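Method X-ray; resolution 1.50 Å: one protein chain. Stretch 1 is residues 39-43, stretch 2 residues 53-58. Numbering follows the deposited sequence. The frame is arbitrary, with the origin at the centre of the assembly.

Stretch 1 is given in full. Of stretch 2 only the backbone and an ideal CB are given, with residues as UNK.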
ATOM      1  N   ILE A  39       7.171   6.237   3.480  1.00 25.11           N
ATOM      2  CA  ILE A  39       5.802   6.710   3.327  1.00 25.26           C
ATOM      3  C   ILE A  39       5.146   6.012   2.140  1.00 24.09           C
ATOM      4  O   ILE A  39       5.831   5.427   1.296  1.00 23.93           O
ATOM      5  CB  ILE A  39       5.743   8.238   3.102  1.00 26.38           C
ATOM      6  CG1 ILE A  39       6.702   8.638   1.979  1.00 28.75           C
ATOM      7  CG2 ILE A  39       6.063   8.966   4.399  1.00 27.39           C
ATOM      8  CD1 ILE A  39       6.764  10.127   1.735  1.00 30.33           C
ATOM      9  N   GLY A  40       3.819   6.084   2.078  1.00 23.54           N
ATOM     10  CA  GLY A  40       3.099   5.436   0.995  1.00 24.42           C
ATOM     11  C   GLY A  40       2.441   6.374   0.003  1.00 23.61           C
ATOM     12  O   GLY A  40       1.720   5.927  -0.888  1.00 23.56           O
ATOM     13  N   ALA A  41       2.672   7.674   0.152  1.00 23.82           N
ATOM     14  CA  ALA A  41       2.087   8.658  -0.755  1.00 23.94           C
ATOM     15  C   ALA A  41       3.002   9.869  -0.882  1.00 23.47           C
ATOM     16  O   ALA A  41       3.545  10.358   0.111  1.00 25.09           O
ATOM     17  CB  ALA A  41       0.712   9.082  -0.257  1.00 26.46           C
ATOM     18  N   LEU A  42       3.166  10.342  -2.113  1.00 21.87           N
ATOM     19  CA  LEU A  42       4.029  11.484  -2.405  1.00 20.83           C
ATOM     20  C   LEU A  42       3.288  12.550  -3.195  1.00 18.00           C
ATOM     21  O   LEU A  42       2.515  12.239  -4.096  1.00 17.10           O
ATOM     22  CB  LEU A  42       5.225  11.041  -3.257  1.00 24.02           C
ATOM     23  CG  LEU A  42       6.230  10.006  -2.757  1.00 27.14           C
ATOM     24  CD1 LEU A  42       7.054   9.490  -3.932  1.00 29.30           C
ATOM     25  CD2 LEU A  42       7.120  10.632  -1.702  1.00 27.87           C
ATOM     26  N   PRO A  43       3.503  13.831  -2.857  1.00 17.27           N
ATOM     27  CA  PRO A  43       2.827  14.892  -3.605  1.00 15.99           C
ATOM     28  C   PRO A  43       3.643  15.066  -4.887  1.00 15.49           C
ATOM     29  O   PRO A  43       4.875  15.050  -4.846  1.00 16.57           O
ATOM     30  CB  PRO A  43       2.927  16.096  -2.664  1.00 17.53           C
ATOM     31  CG  PRO A  43       4.216  15.853  -1.938  1.00 17.75           C
ATOM     32  CD  PRO A  43       4.180  14.364  -1.659  1.00 17.62           C
ATOM     33  N   UNK A  53      -0.986  16.233  -8.244  1.00 19.49           N
ATOM     34  CA  UNK A  53      -1.719  15.130  -7.645  1.00 18.47           C
ATOM     35  C   UNK A  53      -0.888  14.388  -6.620  1.00 19.08           C
ATOM     36  O   UNK A  53       0.205  14.827  -6.271  1.00 19.98           O
ATOM     37  CB  UNK A  53      -2.193  14.160  -8.729  1.00 18.47           C
ATOM     38  N   UNK A  54      -1.429  13.284  -6.112  1.00 18.95           N
ATOM     39  CA  UNK A  54      -0.741  12.443  -5.138  1.00 18.26           C
ATOM     40  C   UNK A  54      -0.498  11.086  -5.783  1.00 18.26           C
ATOM     41  O   UNK A  54      -1.342  10.582  -6.533  1.00 19.71           O
ATOM     42  CB  UNK A  54      -1.547  12.306  -3.845  1.00 18.26           C
ATOM     43  N   UNK A  55       0.659  10.505  -5.497  1.00 18.85           N
ATOM     44  CA  UNK A  55       1.018   9.192  -6.020  1.00 17.74           C
ATOM     45  C   UNK A  55       1.211   8.276  -4.821  1.00 18.28           C
ATOM     46  O   UNK A  55       1.962   8.605  -3.908  1.00 19.14           O
ATOM     47  CB  UNK A  55       2.273   9.249  -6.893  1.00 17.74           C
ATOM     48  N   UNK A  56       0.540   7.127  -4.819  1.00 18.27           N
ATOM     49  CA  UNK A  56       0.679   6.190  -3.713  1.00 19.24           C
ATOM     50  C   UNK A  56       1.448   4.952  -4.150  1.00 18.16           C
ATOM     51  O   UNK A  56       1.605   4.690  -5.348  1.00 18.56           O
ATOM     52  CB  UNK A  56      -0.695   5.796  -3.168  1.00 19.24           C
ATOM     53  N   UNK A  57       1.935   4.195  -3.175  1.00 20.56           N
ATOM     54  CA  UNK A  57       2.662   2.983  -3.492  1.00 18.86           C
ATOM     55  C   UNK A  57       1.760   2.005  -4.235  1.00 19.73           C
ATOM     56  O   UNK A  57       2.197   1.370  -5.199  1.00 18.44           O
ATOM     57  CB  UNK A  57       3.218   2.342  -2.219  1.00 18.86           C
ATOM     58  N   UNK A  58       0.498   1.901  -3.813  1.00 18.86           N
ATOM     59  CA  UNK A  58      -0.423   0.994  -4.484  1.00 19.62           C
ATOM     60  C   UNK A  58      -0.673   1.450  -5.922  1.00 19.22           C
ATOM     61  O   UNK A  58      -0.848   0.616  -6.812  1.00 18.13           O
ATOM     62  CB  UNK A  58      -1.743   0.907  -3.715  1.00 19.62           C
TER

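The two segments run antiparallel, their strand axes at 153° and 4.5 Å apart at closest approach, so positions 54 to 57 can each be judged against a partner in stretch 1.

Position 53 has phi/psi of 160/-174, an extended conformation with positive phi that is costly for any residue with a CB. The ideal CB points away and finds nothing of stretch 1 within 5.5 Å. Backbone strain thus argues for glycine, and the residue is Gly53.

Position 54 forms a non-hydrogen-bonded pair with Pro43 (CA-CA 4.6 Å). Its ideal CB is 5.1 Å from Pro43 CA and 5.3 Å from Ala41 CB, on the sheet face that carries both side chains. It is also 4.1 Å from Leu42 O, which is already taken by the backbone N of position 55; beyond it the side chains of Pro43 and Ala41 offer an apolar surface, so leucine, isoleucine or methionine would suit; a longer, flexible chain could reach both neighbours. The deposited residue is Met54, modelled as selenomethionine. With all three chi angles m, it curls back over the strand: SE lies 3.5 Å from Pro43 CA and 3.8 Å from Pro43 CB, while CE comes 3.6 Å from Ala41 CB.

At position 55, N donates to Leu42 O (2.9 Å, 166°) and O accepts from Leu42 N (2.8 Å, 160°), a hydrogen-bonded pair that places its CB on the same face as the Leu42 side chain. An aliphatic residue such as leucine, valine or isoleucine would fit beside that neighbour. It is Leu55, chi1 t and chi2 p; its O also receives a CA-H...O contact from Ala41 CA at 3.2 Å.

Position 56 pairs with Ala41 at a CA-CA distance of 4.1 Å. The ideal CB is 3.3 Å from Gly40 O and 4.6 Å from Ala41 CB, which favours a compact side chain. Since the backbone turns helical at 57, serine, threonine, aspartate or asparagine could serve as an N-cap. Thr56 does both jobs: CG2 lies 4.0 Å from Ala41 CB, and the side chain caps a backbone N just beyond the stretch.

Position 57, with phi/psi of -62/-40, donates its N to Gly40 O (2.9 Å, 147°). Its ideal CB points sideways, 4.1 Å from Gly40 O. Many residues could fit; a short acidic or polar one suits a first helical turn. In Asp57, OD2 accepts a weak bond from the N of position 58 (2.7 Å, 125°).

Position 58 is helical and its ideal CB, pointing sideways, meets nothing of stretch 1 within 5.5 Å, leaving the choice open. Arg58 makes no contact with stretch 1.

Stretch 2 (53-58) GMLTDR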
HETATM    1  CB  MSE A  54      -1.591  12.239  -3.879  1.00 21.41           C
HETATM    2  CG  MSE A  54      -1.781  13.466  -2.992  1.00 22.25           C
HETATM    3 SE   MSE A  54      -0.185  14.037  -2.065  1.00 25.84          SE
HETATM    4  CE  MSE A  54       0.049  12.565  -0.854  1.00 26.59           C
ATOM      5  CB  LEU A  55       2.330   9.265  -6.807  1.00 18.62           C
ATOM      6  CG  LEU A  55       2.807   7.926  -7.390  1.00 17.21           C
ATOM      7  CD1 LEU A  55       1.907   7.525  -8.550  1.00 17.41           C
ATOM      8  CD2 LEU A  55       4.257   8.046  -7.851  1.00 17.81           C
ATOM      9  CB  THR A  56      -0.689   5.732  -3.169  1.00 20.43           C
ATOM     10  OG1 THR A  56      -1.377   4.967  -4.170  1.00 21.81           O
ATOM     11  CG2 THR A  56      -1.535   6.940  -2.773  1.00 21.36           C
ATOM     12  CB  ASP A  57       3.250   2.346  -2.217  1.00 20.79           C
ATOM     13  CG  ASP A  57       2.251   2.250  -1.061  1.00 22.18           C
ATOM     14  OD1 ASP A  57       2.702   1.898   0.048  1.00 24.39           O
ATOM     15  OD2 ASP A  57       1.043   2.510  -1.240  1.00 22.67           O
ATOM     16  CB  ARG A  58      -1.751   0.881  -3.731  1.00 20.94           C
ATOM     17  CG  ARG A  58      -2.670  -0.156  -4.348  1.00 22.83           C
ATOM     18  CD  ARG A  58      -3.825  -0.545  -3.444  1.00 23.46           C
ATOM     19  NE  ARG A  58      -4.709  -1.503  -4.108  1.00 24.81           N
ATOM     20  CZ  ARG A  58      -4.431  -2.790  -4.298  1.00 25.06           C
ATOM     21  NH1 ARG A  58      -3.285  -3.302  -3.866  1.00 22.35           N
ATOM     22  NH2 ARG A  58      -5.296  -3.567  -4.941  1.00 24.74           N
TER
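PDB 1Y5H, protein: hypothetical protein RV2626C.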